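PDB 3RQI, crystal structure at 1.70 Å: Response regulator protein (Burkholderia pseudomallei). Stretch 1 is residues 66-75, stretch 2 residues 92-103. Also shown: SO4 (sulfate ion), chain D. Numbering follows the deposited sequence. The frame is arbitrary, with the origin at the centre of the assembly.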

# COMPACT_ATOMS: atom_id res chain seq x y z
N GLY A 66 12.97 9.83 -1.34
CA GLY A 66 13.04 8.74 -2.35
C GLY A 66 11.80 8.68 -3.24
O GLY A 66 11.86 8.37 -4.45
N LEU A 67 10.66 9.04 -2.68
CA LEU A 67 9.44 9.02 -3.45
C LEU A 67 9.56 9.96 -4.65
O LEU A 67 9.14 9.63 -5.77
N SER A 68 10.16 11.13 -4.40
CA SER A 68 10.35 12.18 -5.42
C SER A 68 11.29 11.76 -6.55
O SER A 68 11.33 12.41 -7.61
N LEU A 69 12.05 10.69 -6.32
CA LEU A 69 12.98 10.18 -7.33
C LEU A 69 12.31 9.25 -8.34
O LEU A 69 12.84 9.04 -9.42
N ILE A 70 11.15 8.71 -7.99
CA ILE A 70 10.62 7.62 -8.82
C ILE A 70 10.25 8.07 -10.25
O ILE A 70 10.65 7.42 -11.23
N ALA A 71 9.48 9.16 -10.38
CA ALA A 71 9.14 9.67 -11.71
C ALA A 71 10.38 10.01 -12.59
O ALA A 71 10.43 9.58 -13.75
N PRO A 72 11.35 10.79 -12.05
CA PRO A 72 12.56 11.08 -12.84
C PRO A 72 13.35 9.81 -13.23
O PRO A 72 13.87 9.72 -14.34
N LEU A 73 13.40 8.83 -12.34
CA LEU A 73 14.03 7.57 -12.64
C LEU A 73 13.32 6.83 -13.78
O LEU A 73 13.95 6.27 -14.65
N CYS A 74 11.98 6.80 -13.75
CA CYS A 74 11.26 6.17 -14.84
C CYS A 74 11.56 6.88 -16.16
O CYS A 74 11.61 6.23 -17.20
N ASP A 75 11.72 8.21 -16.13
CA ASP A 75 11.98 8.99 -17.37
C ASP A 75 13.36 8.67 -17.90
O ASP A 75 13.57 8.58 -19.11
N ALA A 92 -0.14 4.51 2.31
CA ALA A 92 -0.15 5.76 1.58
C ALA A 92 1.07 5.94 0.68
O ALA A 92 0.93 6.37 -0.48
N THR A 93 2.25 5.61 1.17
CA THR A 93 3.43 5.75 0.30
C THR A 93 3.47 4.73 -0.82
O THR A 93 4.01 5.00 -1.90
N ALA A 94 2.88 3.55 -0.59
CA ALA A 94 2.83 2.52 -1.64
C ALA A 94 1.91 2.98 -2.78
O ALA A 94 2.28 2.90 -3.92
N VAL A 95 0.73 3.52 -2.43
CA VAL A 95 -0.19 4.10 -3.44
C VAL A 95 0.58 5.15 -4.27
O VAL A 95 0.56 5.05 -5.51
N GLN A 96 1.24 6.14 -3.63
CA GLN A 96 1.87 7.20 -4.39
C GLN A 96 3.07 6.68 -5.20
O GLN A 96 3.27 7.12 -6.33
N ALA A 97 3.82 5.76 -4.61
CA ALA A 97 4.97 5.21 -5.35
C ALA A 97 4.57 4.54 -6.66
O ALA A 97 5.26 4.70 -7.70
N VAL A 98 3.45 3.83 -6.62
CA VAL A 98 2.98 3.15 -7.84
C VAL A 98 2.48 4.19 -8.82
O VAL A 98 2.74 4.09 -10.04
N LYS A 99 1.80 5.23 -8.34
CA LYS A 99 1.36 6.27 -9.27
C LYS A 99 2.54 6.94 -10.00
O LYS A 99 2.44 7.31 -11.17
N ASP A 100 3.66 7.07 -9.27
CA ASP A 100 4.88 7.73 -9.75
C ASP A 100 5.65 6.85 -10.75
O ASP A 100 6.55 7.35 -11.45
N GLY A 101 5.29 5.57 -10.79
CA GLY A 101 5.87 4.62 -11.72
C GLY A 101 6.57 3.40 -11.16
O GLY A 101 7.08 2.59 -11.96
N ALA A 102 6.62 3.27 -9.84
CA ALA A 102 7.25 2.08 -9.26
C ALA A 102 6.51 0.82 -9.69
O ALA A 102 5.27 0.78 -9.73
N ASP A 103 7.28 -0.22 -9.96
CA ASP A 103 6.69 -1.51 -10.29
C ASP A 103 6.23 -2.33 -9.07
O ASP A 103 5.34 -3.16 -9.20

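The contact between these two stretches of the response regulator is a small van der Waals packing of two nearly parallel helices, built round a leucine knob and an isoleucine, with no hydrogen bond crossing between them. The axes of helix 67-75 and helix 92-100 approach to 8.7 Å and are inclined by only 20°, and 365 Å² of surface is buried, both sides summed.

The principle it illustrates is knob-into-hole packing, in which a side chain of one helix settles among four residues of its neighbour. Leu67 is the knob: its CA-to-CB bond points sideways, but the t, p rotamer brings its end nearer, into a hole formed by Thr93, Gln96, Ala97 and Asp100. There Leu67 CD1 lies 3.8 Å from Ala97 CB and 4.0 Å from Thr93 O, while Leu67 CD2 reaches to 4.1 Å from Gln96 CG. One turn on, Ile70 points toward the second helix with chi1 m and chi2 t. Ile70 CD1 packs 3.7 Å from Ala97 CB, while Ile70 CG2 sits 3.7 Å from Asp100 CB and 3.5 Å from Ala102 N; both carbons also lie near Ala102 CB, Ile70 CG2 at 4.3 Å. The methyl of Ala97 thus meets both large side chains.

Asp100 also points inward, with chi1 m, although it is charged at neutral pH. Its carboxylate is engaged within its own helix, where Gln96 NE2 donates to Asp100 OD1 at 3.0 Å; Gln96, in a t, p conformation, therefore both lines the hole and supplies a polar partner. The other oxygen, Asp100 OD2, is 3.4 Å from Leu67 O, a pairing of two acceptors that is proximity without a bond.

Near the C-terminal end of the second helix, the two backbones come close enough for contact. The CA atoms of Ala71 and Asp100 are 5.1 Å apart, and Ala71 CA makes a CA-H...O contact of 3.5 Å with Asp100 O. Gly101 then ends the second helix in a Schellman motif, with positive phi and bonds back from Gly101 N to Val98 O (3.0 Å) and Ala102 N to Ala97 O (2.9 Å). Cys74, chi1 m, points into this turn, its SG 3.6 Å from Gly101 O. A CB on Gly101 would fall 2.5 Å from Cys74 SG, and the backbone angles alone already call for glycine.

Lys99 takes no part in the contact: its CA-to-CB bond points sideways, and with chi1 m and the remaining angles t its amino group ends far from the first helix, where Lys99 NZ donates to O3 of a sulfate ion at 2.9 Å, a ligand probably acquired from the crystallisation liquor.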

# COMPACT_ATOMS: atom_id res chain seq x y z
CB LEU A 67 8.29 9.47 -2.54
CG LEU A 67 6.86 9.20 -2.95
CD1 LEU A 67 6.64 7.69 -3.17
CD2 LEU A 67 5.96 9.71 -1.81
CB SER A 68 10.85 13.46 -4.74
OG SER A 68 12.25 13.35 -4.42
CB LEU A 69 14.16 9.39 -6.69
CG LEU A 69 15.31 10.13 -6.04
CD1 LEU A 69 16.27 9.09 -5.44
CD2 LEU A 69 16.00 10.98 -7.14
CB ILE A 70 9.44 6.97 -8.12
CG1 ILE A 70 9.92 6.31 -6.83
CG2 ILE A 70 8.81 5.92 -9.08
CD1 ILE A 70 8.78 5.89 -5.86
CB ALA A 71 8.15 10.87 -11.63
CB PRO A 72 13.39 11.98 -11.94
CG PRO A 72 12.57 12.32 -10.77
CD PRO A 72 11.26 11.63 -10.83
CB LEU A 73 14.11 6.69 -11.39
CG LEU A 73 15.11 7.05 -10.29
CD1 LEU A 73 14.89 6.16 -9.07
CD2 LEU A 73 16.58 6.91 -10.80
CB CYS A 74 9.76 6.21 -14.58
SG CYS A 74 9.24 5.17 -13.27
CB ASP A 75 11.91 10.49 -17.09
CG ASP A 75 10.50 10.98 -16.87
OD1 ASP A 75 9.56 10.18 -16.99
OD2 ASP A 75 10.32 12.18 -16.59
CB ALA A 92 -0.30 6.96 2.55
CB THR A 93 4.72 5.74 1.09
OG1 THR A 93 4.77 4.56 1.89
CG2 THR A 93 4.80 6.96 1.96
CB ALA A 94 2.37 1.19 -1.03
CB VAL A 95 -1.43 4.73 -2.74
CG1 VAL A 95 -2.26 5.59 -3.72
CG2 VAL A 95 -2.34 3.64 -2.11
CB GLN A 96 2.27 8.37 -3.48
CG GLN A 96 2.68 9.64 -4.26
CD GLN A 96 1.52 10.11 -5.13
OE1 GLN A 96 0.38 10.18 -4.66
NE2 GLN A 96 1.81 10.43 -6.39
CB ALA A 97 5.74 4.21 -4.48
CB VAL A 98 1.91 2.07 -7.51
CG1 VAL A 98 1.31 1.50 -8.82
CG2 VAL A 98 2.48 1.02 -6.59
CB LYS A 99 0.55 7.36 -8.53
CG LYS A 99 -0.80 6.94 -8.01
CD LYS A 99 -1.55 8.20 -7.57
CE LYS A 99 -2.91 7.85 -7.01
NZ LYS A 99 -3.71 9.06 -6.76
CB ASP A 100 5.80 8.06 -8.55
CG ASP A 100 5.26 9.17 -7.65
OD1 ASP A 100 4.30 9.86 -8.03
OD2 ASP A 100 5.80 9.32 -6.54
CB ALA A 102 7.32 2.15 -7.76
CB ASP A 103 7.64 -2.35 -11.16
CG ASP A 103 7.98 -1.66 -12.45
OD1 ASP A 103 7.07 -1.57 -13.32
OD2 ASP A 103 9.11 -1.19 -12.59
S SO4 D . -4.45 12.22 -8.67
O1 SO4 D . -4.97 12.34 -7.33
O2 SO4 D . -4.02 13.55 -9.13
O3 SO4 D . -3.32 11.28 -8.65
O4 SO4 D . -5.47 11.71 -9.60